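PDB 4MIY: inositol 2-dehydrogenase/D-chiro-inositol 3-dehydrogenase from Lactobacillus casei, which catalyses the NAD-dependent oxidation of myo-inositol to 2-keto-myo-inositol and of D-chiro-inositol to 1-keto-D-chiro-inositol. Local coordinates for residues S117-Y129 / P298-A310. Residues are numbered along the deposited sequence; the frame is centred on the assembly and turned at random.
Sequences SKKVIQVGFMRRY and PPVGPSAWDGYIA. With NAD (nicotinamide-adenine-dinucleotide), chain E.
Arg-128 and Asp-306 form a salt bridge across the contact: Asp-306 OD1 sits at the guanidinium edge, near its plane, 3.0 Å from Arg-128 NH2, although the carboxylate is turned 72° from that plane and the hydrogen bond is weak. The same NH2 also pairs with Asp-179 of helix 168-185. Ser-303, the N-cap residue of helix 304-323, forms a capping box with Asp-306, whose OD2 takes the Ser-303 amide on its anti lone pair; Ser-303 OG also weakly accepts from Trp-305 N. With an alanine at Asp-306, the Ser-303 amide would probably lose its acceptor and Arg-128 its mate across the contact. Nearby, Val-123 N donates to Pro-302 O (2.9 Å, 167°). The Lys-119 chain, bent at chi3 (78°), brings NZ to Pro-299 O at 2.9 Å, and water 1 accepts from NZ within hydrogen-bonding reach of Ile-121 O and Gly-301 O. Packing centres on Pro-302: its CG lies over one guanidinium face of Arg-128, offset toward the rim, and CD lies 3.9 Å from Tyr-129 CE2. Further along, Phe-125 CZ meets Ala-310 CB at 3.7 Å. Strand 121-123, edging the parallel Rossmann sheet, thus joins the C-terminal domain's helix beside the NAD pocket, consistent with the two-domain Gfo/Idh/MocA architecture.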
ATOM      1  N   SER A 117      -5.406  49.146 -11.539  1.00 36.74           N
ATOM      2  CA  SER A 117      -6.835  49.034 -11.328  1.00 38.01           C
ATOM      3  C   SER A 117      -7.248  47.593 -11.099  1.00 35.96           C
ATOM      4  O   SER A 117      -8.303  47.312 -10.587  1.00 39.42           O
ATOM      5  CB  SER A 117      -7.636  49.631 -12.484  1.00 40.22           C
ATOM      6  OG  SER A 117      -7.208  49.130 -13.710  1.00 39.18           O
ATOM      7  N   LYS A 118      -6.363  46.701 -11.505  0.78 32.73           N
ATOM      8  CA  LYS A 118      -6.580  45.298 -11.330  0.78 30.01           C
ATOM      9  C   LYS A 118      -5.274  44.504 -11.360  0.78 26.44           C
ATOM     10  O   LYS A 118      -4.304  44.911 -11.915  0.78 25.44           O
ATOM     11  CB  LYS A 118      -7.545  44.783 -12.376  0.78 28.90           C
ATOM     12  CG  LYS A 118      -7.056  44.791 -13.787  0.78 32.84           C
ATOM     13  CD  LYS A 118      -7.909  43.897 -14.676  0.78 37.30           C
ATOM     14  CE  LYS A 118      -7.562  43.973 -16.161  0.78 38.31           C
ATOM     15  NZ  LYS A 118      -6.293  43.456 -16.684  0.78 38.05           N
ATOM     16  N   LYS A 119      -5.328  43.338 -10.749  1.00 30.15           N
ATOM     17  CA  LYS A 119      -4.200  42.451 -10.625  1.00 26.49           C
ATOM     18  C   LYS A 119      -3.833  41.835 -11.966  1.00 22.95           C
ATOM     19  O   LYS A 119      -4.695  41.449 -12.719  1.00 24.61           O
ATOM     20  CB  LYS A 119      -4.572  41.383  -9.626  1.00 23.23           C
ATOM     21  CG  LYS A 119      -3.472  40.512  -9.143  1.00 26.57           C
ATOM     22  CD  LYS A 119      -4.019  39.494  -8.185  1.00 28.75           C
ATOM     23  CE  LYS A 119      -4.717  38.381  -8.886  1.00 25.78           C
ATOM     24  NZ  LYS A 119      -5.027  37.256  -8.043  1.00 25.46           N
ATOM     25  N   VAL A 120      -2.546  41.751 -12.258  1.00 21.11           N
ATOM     26  CA  VAL A 120      -2.081  41.166 -13.491  1.00 20.75           C
ATOM     27  C   VAL A 120      -0.998  40.114 -13.316  1.00 19.46           C
ATOM     28  O   VAL A 120      -0.675  39.450 -14.232  1.00 19.44           O
ATOM     29  CB  VAL A 120      -1.569  42.223 -14.490  1.00 22.34           C
ATOM     30  CG1 VAL A 120      -2.719  42.993 -15.065  1.00 28.06           C
ATOM     31  CG2 VAL A 120      -0.638  43.163 -13.830  1.00 22.61           C
ATOM     32  N   ILE A 121      -0.457  39.999 -12.121  1.00 19.76           N
ATOM     33  CA  ILE A 121       0.664  39.093 -11.927  1.00 19.93           C
ATOM     34  C   ILE A 121       0.262  37.735 -11.330  1.00 16.77           C
ATOM     35  O   ILE A 121      -0.422  37.670 -10.343  1.00 18.15           O
ATOM     36  CB  ILE A 121       1.701  39.680 -11.008  1.00 18.92           C
ATOM     37  CG1 ILE A 121       2.359  40.907 -11.643  1.00 23.26           C
ATOM     38  CG2 ILE A 121       2.763  38.632 -10.690  1.00 19.44           C
ATOM     39  CD1 ILE A 121       2.997  41.804 -10.636  1.00 21.84           C
ATOM     40  N   GLN A 122       0.739  36.692 -11.995  1.00 16.88           N
ATOM     41  CA  GLN A 122       0.761  35.351 -11.444  1.00 16.77           C
ATOM     42  C   GLN A 122       2.203  34.859 -11.317  1.00 18.16           C
ATOM     43  O   GLN A 122       2.990  35.028 -12.196  1.00 17.54           O
ATOM     44  CB  GLN A 122      -0.060  34.390 -12.312  1.00 15.25           C
ATOM     45  CG  GLN A 122      -0.108  32.968 -11.769  1.00 15.77           C
ATOM     46  CD  GLN A 122      -1.148  32.129 -12.431  1.00 18.50           C
ATOM     47  OE1 GLN A 122      -2.076  32.626 -13.001  1.00 20.55           O
ATOM     48  NE2 GLN A 122      -0.974  30.851 -12.361  1.00 17.51           N
ATOM     49  N   VAL A 123       2.510  34.255 -10.185  1.00 16.12           N
ATOM     50  CA  VAL A 123       3.843  33.739  -9.925  1.00 18.41           C
ATOM     51  C   VAL A 123       3.860  32.216 -10.036  1.00 15.78           C
ATOM     52  O   VAL A 123       2.973  31.581  -9.567  1.00 18.68           O
ATOM     53  CB  VAL A 123       4.311  34.139  -8.552  1.00 17.62           C
ATOM     54  CG1 VAL A 123       5.667  33.620  -8.301  1.00 21.17           C
ATOM     55  CG2 VAL A 123       4.306  35.630  -8.450  1.00 18.36           C
ATOM     56  N   GLY A 124       4.903  31.668 -10.622  1.00 17.10           N
ATOM     57  CA  GLY A 124       4.943  30.263 -10.956  1.00 18.25           C
ATOM     58  C   GLY A 124       5.123  29.205  -9.870  1.00 15.78           C
ATOM     59  O   GLY A 124       5.874  28.284 -10.062  1.00 18.51           O
ATOM     60  N   PHE A 125       4.409  29.322  -8.769  1.00 17.38           N
ATOM     61  CA  PHE A 125       4.407  28.284  -7.765  1.00 17.34           C
ATOM     62  C   PHE A 125       3.435  27.146  -8.137  1.00 15.90           C
ATOM     63  O   PHE A 125       2.308  27.149  -7.740  1.00 20.37           O
ATOM     64  CB  PHE A 125       4.072  28.847  -6.383  1.00 18.08           C
ATOM     65  CG  PHE A 125       5.121  29.770  -5.823  1.00 20.19           C
ATOM     66  CD1 PHE A 125       6.368  29.328  -5.570  1.00 21.91           C
ATOM     67  CD2 PHE A 125       4.823  31.060  -5.546  1.00 22.28           C
ATOM     68  CE1 PHE A 125       7.330  30.167  -5.066  1.00 22.02           C
ATOM     69  CE2 PHE A 125       5.775  31.908  -5.047  1.00 23.14           C
ATOM     70  CZ  PHE A 125       7.021  31.451  -4.819  1.00 24.21           C
ATOM     71  N   MET A 126       3.926  26.157  -8.851  1.00 15.85           N
ATOM     72  CA  MET A 126       3.076  25.133  -9.417  1.00 15.45           C
ATOM     73  C   MET A 126       2.526  24.078  -8.474  1.00 15.62           C
ATOM     74  O   MET A 126       1.647  23.391  -8.837  1.00 14.99           O
ATOM     75  CB  MET A 126       3.783  24.437 -10.587  1.00 15.86           C
ATOM     76  CG  MET A 126       4.751  23.332 -10.191  1.00 16.61           C
ATOM     77  SD  MET A 126       6.197  23.975  -9.331  1.00 17.32           S
ATOM     78  CE  MET A 126       7.122  22.471  -8.992  1.00 19.12           C
ATOM     79  N   ARG A 127       3.095  23.954  -7.291  1.00 15.51           N
ATOM     80  CA  ARG A 127       2.661  22.911  -6.382  1.00 14.56           C
ATOM     81  C   ARG A 127       1.191  22.969  -6.097  1.00 16.87           C
ATOM     82  O   ARG A 127       0.588  21.987  -5.873  1.00 15.76           O
ATOM     83  CB  ARG A 127       3.399  22.990  -5.067  1.00 16.12           C
ATOM     84  CG  ARG A 127       4.873  22.704  -5.147  1.00 17.57           C
ATOM     85  CD  ARG A 127       5.149  21.227  -5.096  1.00 16.50           C
ATOM     86  NE  ARG A 127       6.535  20.897  -4.811  1.00 15.18           N
ATOM     87  CZ  ARG A 127       7.029  20.695  -3.604  1.00 14.00           C
ATOM     88  NH1 ARG A 127       6.276  20.766  -2.541  1.00 16.69           N
ATOM     89  NH2 ARG A 127       8.292  20.403  -3.469  1.00 16.03           N
ATOM     90  N   ARG A 128       0.645  24.168  -6.116  1.00 16.01           N
ATOM     91  CA  ARG A 128      -0.733  24.374  -5.758  1.00 16.96           C
ATOM     92  C   ARG A 128      -1.635  23.722  -6.792  1.00 17.82           C
ATOM     93  O   ARG A 128      -2.773  23.484  -6.528  1.00 19.45           O
ATOM     94  CB  ARG A 128      -1.054  25.865  -5.656  1.00 18.87           C
ATOM     95  CG  ARG A 128      -0.335  26.594  -4.585  1.00 19.01           C
ATOM     96  CD  ARG A 128      -0.942  27.965  -4.377  1.00 16.96           C
ATOM     97  NE  ARG A 128      -0.120  28.847  -3.560  1.00 18.71           N
ATOM     98  CZ  ARG A 128      -0.560  29.960  -3.012  1.00 19.77           C
ATOM     99  NH1 ARG A 128      -1.801  30.333  -3.179  1.00 18.92           N
ATOM    100  NH2 ARG A 128       0.250  30.691  -2.288  1.00 19.70           N
ATOM    101  N   TYR A 129      -1.076  23.417  -7.946  1.00 15.46           N
ATOM    102  CA  TYR A 129      -1.841  22.869  -9.049  1.00 15.79           C
ATOM    103  C   TYR A 129      -1.700  21.355  -9.201  1.00 14.68           C
ATOM    104  O   TYR A 129      -2.345  20.748 -10.002  1.00 15.87           O
ATOM    105  CB  TYR A 129      -1.446  23.563 -10.336  1.00 16.34           C
ATOM    106  CG  TYR A 129      -1.851  25.026 -10.403  1.00 16.58           C
ATOM    107  CD1 TYR A 129      -3.073  25.394 -10.857  1.00 16.71           C
ATOM    108  CD2 TYR A 129      -0.995  26.004 -10.008  1.00 17.16           C
ATOM    109  CE1 TYR A 129      -3.440  26.692 -10.899  1.00 18.08           C
ATOM    110  CE2 TYR A 129      -1.340  27.307 -10.061  1.00 18.71           C
ATOM    111  CZ  TYR A 129      -2.559  27.658 -10.511  1.00 19.52           C
ATOM    112  OH  TYR A 129      -2.943  28.960 -10.587  1.00 18.85           O
ATOM    113  N   PRO A 298      -8.454  38.943 -14.112  1.00 21.15           N
ATOM    114  CA  PRO A 298      -7.217  38.778 -13.391  1.00 19.48           C
ATOM    115  C   PRO A 298      -6.940  37.322 -13.092  1.00 18.69           C
ATOM    116  O   PRO A 298      -7.848  36.579 -12.922  1.00 18.85           O
ATOM    117  CB  PRO A 298      -7.478  39.507 -12.087  1.00 20.14           C
ATOM    118  CG  PRO A 298      -8.511  40.425 -12.374  1.00 25.84           C
ATOM    119  CD  PRO A 298      -9.372  39.804 -13.379  1.00 24.68           C
ATOM    120  N   PRO A 299      -5.673  36.967 -13.014  1.00 16.00           N
ATOM    121  CA  PRO A 299      -5.298  35.616 -12.631  1.00 15.37           C
ATOM    122  C   PRO A 299      -5.831  35.279 -11.278  1.00 21.82           C
ATOM    123  O   PRO A 299      -6.030  36.113 -10.470  1.00 20.33           O
ATOM    124  CB  PRO A 299      -3.771  35.661 -12.624  1.00 17.93           C
ATOM    125  CG  PRO A 299      -3.391  36.836 -13.308  1.00 23.05           C
ATOM    126  CD  PRO A 299      -4.505  37.810 -13.246  1.00 19.01           C
ATOM    127  N   VAL A 300      -6.050  34.001 -11.063  1.00 17.96           N
ATOM    128  CA  VAL A 300      -6.503  33.531  -9.785  1.00 19.05           C
ATOM    129  C   VAL A 300      -5.469  32.659  -9.079  1.00 20.96           C
ATOM    130  O   VAL A 300      -5.698  32.223  -7.999  1.00 23.16           O
ATOM    131  CB  VAL A 300      -7.803  32.777  -9.899  1.00 16.61           C
ATOM    132  CG1 VAL A 300      -8.908  33.729 -10.247  1.00 20.76           C
ATOM    133  CG2 VAL A 300      -7.718  31.733 -10.920  1.00 21.08           C
ATOM    134  N   GLY A 301      -4.334  32.472  -9.705  1.00 17.55           N
ATOM    135  CA  GLY A 301      -3.267  31.714  -9.094  1.00 18.67           C
ATOM    136  C   GLY A 301      -2.394  32.539  -8.177  1.00 21.52           C
ATOM    137  O   GLY A 301      -2.720  33.639  -7.872  1.00 20.96           O
ATOM    138  N   PRO A 302      -1.280  31.967  -7.729  1.00 17.51           N
ATOM    139  CA  PRO A 302      -0.419  32.664  -6.791  1.00 17.06           C
ATOM    140  C   PRO A 302      -0.081  34.072  -7.284  1.00 16.89           C
ATOM    141  O   PRO A 302       0.267  34.245  -8.401  1.00 18.98           O
ATOM    142  CB  PRO A 302       0.839  31.776  -6.758  1.00 17.01           C
ATOM    143  CG  PRO A 302       0.318  30.457  -7.019  1.00 17.68           C
ATOM    144  CD  PRO A 302      -0.756  30.631  -8.033  1.00 16.29           C
ATOM    145  N   SER A 303      -0.162  35.031  -6.374  1.00 17.74           N
ATOM    146  CA  SER A 303      -0.025  36.424  -6.721  1.00 17.76           C
ATOM    147  C   SER A 303       1.309  37.012  -6.312  1.00 19.91           C
ATOM    148  O   SER A 303       2.166  36.349  -5.802  1.00 18.48           O
ATOM    149  CB  SER A 303      -1.127  37.217  -6.052  1.00 19.35           C
ATOM    150  OG  SER A 303      -0.920  37.269  -4.675  1.00 20.64           O
ATOM    151  N   ALA A 304       1.441  38.301  -6.531  1.00 19.93           N
ATOM    152  CA  ALA A 304       2.637  38.979  -6.128  1.00 21.24           C
ATOM    153  C   ALA A 304       2.708  39.014  -4.631  1.00 19.31           C
ATOM    154  O   ALA A 304       3.777  38.992  -4.085  1.00 20.44           O
ATOM    155  CB  ALA A 304       2.685  40.373  -6.698  1.00 22.38           C
ATOM    156  N   TRP A 305       1.581  39.050  -3.965  1.00 20.30           N
ATOM    157  CA  TRP A 305       1.609  38.957  -2.535  1.00 23.37           C
ATOM    158  C   TRP A 305       2.215  37.608  -2.087  1.00 22.57           C
ATOM    159  O   TRP A 305       3.006  37.565  -1.194  1.00 21.52           O
ATOM    160  CB  TRP A 305       0.237  39.159  -1.920  1.00 26.90           C
ATOM    161  CG  TRP A 305       0.269  39.300  -0.454  1.00 27.84           C
ATOM    162  CD1 TRP A 305      -0.086  38.394   0.454  1.00 30.75           C
ATOM    163  CD2 TRP A 305       0.708  40.436   0.261  1.00 33.91           C
ATOM    164  NE1 TRP A 305       0.090  38.887   1.707  1.00 34.69           N
ATOM    165  CE2 TRP A 305       0.592  40.146   1.605  1.00 33.73           C
ATOM    166  CE3 TRP A 305       1.186  41.677  -0.117  1.00 34.25           C
ATOM    167  CZ2 TRP A 305       0.927  41.054   2.585  1.00 38.56           C
ATOM    168  CZ3 TRP A 305       1.513  42.582   0.864  1.00 36.69           C
ATOM    169  CH2 TRP A 305       1.398  42.261   2.183  1.00 36.77           C
ATOM    170  N   ASP A 306       1.766  36.522  -2.694  1.00 20.24           N
ATOM    171  CA  ASP A 306       2.363  35.215  -2.463  1.00 20.18           C
ATOM    172  C   ASP A 306       3.850  35.229  -2.726  1.00 19.31           C
ATOM    173  O   ASP A 306       4.604  34.674  -2.002  1.00 18.39           O
ATOM    174  CB  ASP A 306       1.662  34.161  -3.323  1.00 17.52           C
ATOM    175  CG  ASP A 306       0.231  33.929  -2.900  1.00 20.61           C
ATOM    176  OD1 ASP A 306      -0.004  33.661  -1.728  1.00 21.18           O
ATOM    177  OD2 ASP A 306      -0.633  34.022  -3.740  1.00 19.24           O
ATOM    178  N   GLY A 307       4.264  35.888  -3.772  1.00 19.35           N
ATOM    179  CA  GLY A 307       5.665  36.041  -4.036  1.00 19.60           C
ATOM    180  C   GLY A 307       6.420  36.792  -2.960  1.00 22.35           C
ATOM    181  O   GLY A 307       7.522  36.461  -2.639  1.00 21.12           O
ATOM    182  N   TYR A 308       5.778  37.784  -2.404  1.00 20.81           N
ATOM    183  CA  TYR A 308       6.344  38.536  -1.328  1.00 20.43           C
ATOM    184  C   TYR A 308       6.462  37.727  -0.047  1.00 21.19           C
ATOM    185  O   TYR A 308       7.461  37.754   0.602  1.00 20.44           O
ATOM    186  CB  TYR A 308       5.518  39.810  -1.157  1.00 24.02           C
ATOM    187  CG  TYR A 308       5.965  40.822  -0.129  1.00 26.66           C
ATOM    188  CD1 TYR A 308       7.235  41.292  -0.085  1.00 29.20           C
ATOM    189  CD2 TYR A 308       5.066  41.308   0.773  1.00 27.82           C
ATOM    190  CE1 TYR A 308       7.594  42.243   0.847  1.00 30.49           C
ATOM    191  CE2 TYR A 308       5.395  42.234   1.665  1.00 29.35           C
ATOM    192  CZ  TYR A 308       6.664  42.693   1.725  1.00 31.73           C
ATOM    193  OH  TYR A 308       6.969  43.628   2.690  1.00 33.30           O
ATOM    194  N   ILE A 309       5.434  36.978   0.288  1.00 21.45           N
ATOM    195  CA  ILE A 309       5.510  36.085   1.415  1.00 20.64           C
ATOM    196  C   ILE A 309       6.670  35.120   1.247  1.00 18.58           C
ATOM    197  O   ILE A 309       7.388  34.866   2.166  1.00 18.44           O
ATOM    198  CB  ILE A 309       4.239  35.291   1.574  1.00 19.06           C
ATOM    199  CG1 ILE A 309       3.089  36.206   1.961  1.00 21.27           C
ATOM    200  CG2 ILE A 309       4.404  34.215   2.621  1.00 19.51           C
ATOM    201  CD1 ILE A 309       1.750  35.585   1.748  1.00 28.14           C
ATOM    202  N   ALA A 310       6.852  34.619   0.060  1.00 17.97           N
ATOM    203  CA  ALA A 310       7.877  33.645  -0.156  1.00 17.29           C
ATOM    204  C   ALA A 310       9.253  34.284  -0.043  1.00 18.86           C
ATOM    205  O   ALA A 310      10.124  33.725   0.544  1.00 17.82           O
ATOM    206  CB  ALA A 310       7.708  32.991  -1.484  1.00 18.53           C
TER
HETATM  207  PA  NAD E 401      18.344  29.142 -17.642  1.00 26.89           P
HETATM  208  O1A NAD E 401      19.596  29.713 -17.187  1.00 29.83           O
HETATM  209  O2A NAD E 401      18.296  28.020 -18.458  1.00 20.78           O
HETATM  210  O5B NAD E 401      17.570  30.148 -18.590  1.00 24.39           O
HETATM  211  C5B NAD E 401      17.393  31.480 -18.330  1.00 27.61           C
HETATM  212  C4B NAD E 401      17.442  32.263 -19.650  1.00 26.69           C
HETATM  213  O4B NAD E 401      17.292  33.614 -19.306  1.00 28.64           O
HETATM  214  C3B NAD E 401      18.796  32.267 -20.345  1.00 25.75           C
HETATM  215  O3B NAD E 401      18.631  31.984 -21.673  1.00 34.95           O
HETATM  216  C2B NAD E 401      19.364  33.641 -20.116  1.00 27.31           C
HETATM  217  O2B NAD E 401      20.204  34.069 -21.161  1.00 32.44           O
HETATM  218  C1B NAD E 401      18.137  34.471 -20.088  1.00 28.48           C
HETATM  219  N9A NAD E 401      18.257  35.729 -19.388  1.00 26.12           N
HETATM  220  C8A NAD E 401      18.910  35.998 -18.300  1.00 28.14           C
HETATM  221  N7A NAD E 401      18.721  37.246 -17.891  1.00 32.06           N
HETATM  222  C5A NAD E 401      17.903  37.806 -18.761  1.00 27.67           C
HETATM  223  C6A NAD E 401      17.299  39.104 -18.981  1.00 31.21           C
HETATM  224  N6A NAD E 401      17.466  40.122 -18.172  1.00 30.49           N
HETATM  225  N1A NAD E 401      16.484  39.218 -20.004  1.00 27.07           N
HETATM  226  C2A NAD E 401      16.255  38.272 -20.838  1.00 26.21           C
HETATM  227  N3A NAD E 401      16.798  37.079 -20.728  1.00 28.11           N
HETATM  228  C4A NAD E 401      17.605  36.805 -19.722  1.00 26.76           C
HETATM  229  O3  NAD E 401      17.490  29.037 -16.316  1.00 24.15           O
HETATM  230  PN  NAD E 401      16.030  28.320 -16.139  1.00 24.09           P
HETATM  231  O1N NAD E 401      16.235  27.009 -15.536  1.00 25.87           O
HETATM  232  O2N NAD E 401      15.391  28.202 -17.397  1.00 25.13           O
HETATM  233  O5D NAD E 401      15.326  29.126 -15.054  1.00 21.23           O
HETATM  234  C5D NAD E 401      14.681  30.324 -15.410  1.00 23.54           C
HETATM  235  C4D NAD E 401      13.729  30.761 -14.344  1.00 24.68           C
HETATM  236  O4D NAD E 401      12.757  29.739 -14.213  1.00 33.06           O
HETATM  237  C3D NAD E 401      14.417  30.927 -13.031  1.00 23.18           C
HETATM  238  O3D NAD E 401      13.803  31.981 -12.358  1.00 26.94           O
HETATM  239  C2D NAD E 401      14.105  29.584 -12.378  1.00 24.12           C
HETATM  240  O2D NAD E 401      14.129  29.780 -11.016  1.00 26.36           O
HETATM  241  C1D NAD E 401      12.711  29.320 -12.874  1.00 26.41           C
HETATM  242  N1N NAD E 401      12.347  27.906 -12.779  1.00 26.08           N
HETATM  243  C2N NAD E 401      11.269  27.546 -12.088  1.00 22.10           C
HETATM  244  C3N NAD E 401      10.891  26.229 -11.919  1.00 23.23           C
HETATM  245  C7N NAD E 401       9.649  25.868 -11.139  1.00 23.48           C
HETATM  246  O7N NAD E 401       8.756  26.640 -10.985  1.00 23.97           O
HETATM  247  N7N NAD E 401       9.602  24.677 -10.698  1.00 19.93           N
HETATM  248  C4N NAD E 401      11.648  25.258 -12.550  1.00 22.89           C
HETATM  249  C5N NAD E 401      12.747  25.676 -13.265  1.00 25.01           C
HETATM  250  C6N NAD E 401      13.077  27.003 -13.350  1.00 26.06           C
HETATM  251  O   HOH W   1      -2.532  36.138  -9.305  1.00 19.87           O
HETATM  252  O   HOH W   2      -0.491  39.522  -8.222  1.00 20.45           O
HETATM  253  O   HOH W   3      -4.754  32.194 -12.808  1.00 17.80           O
HETATM  254  O   HOH W   4      -3.186  33.422  -3.784  1.00 34.23           O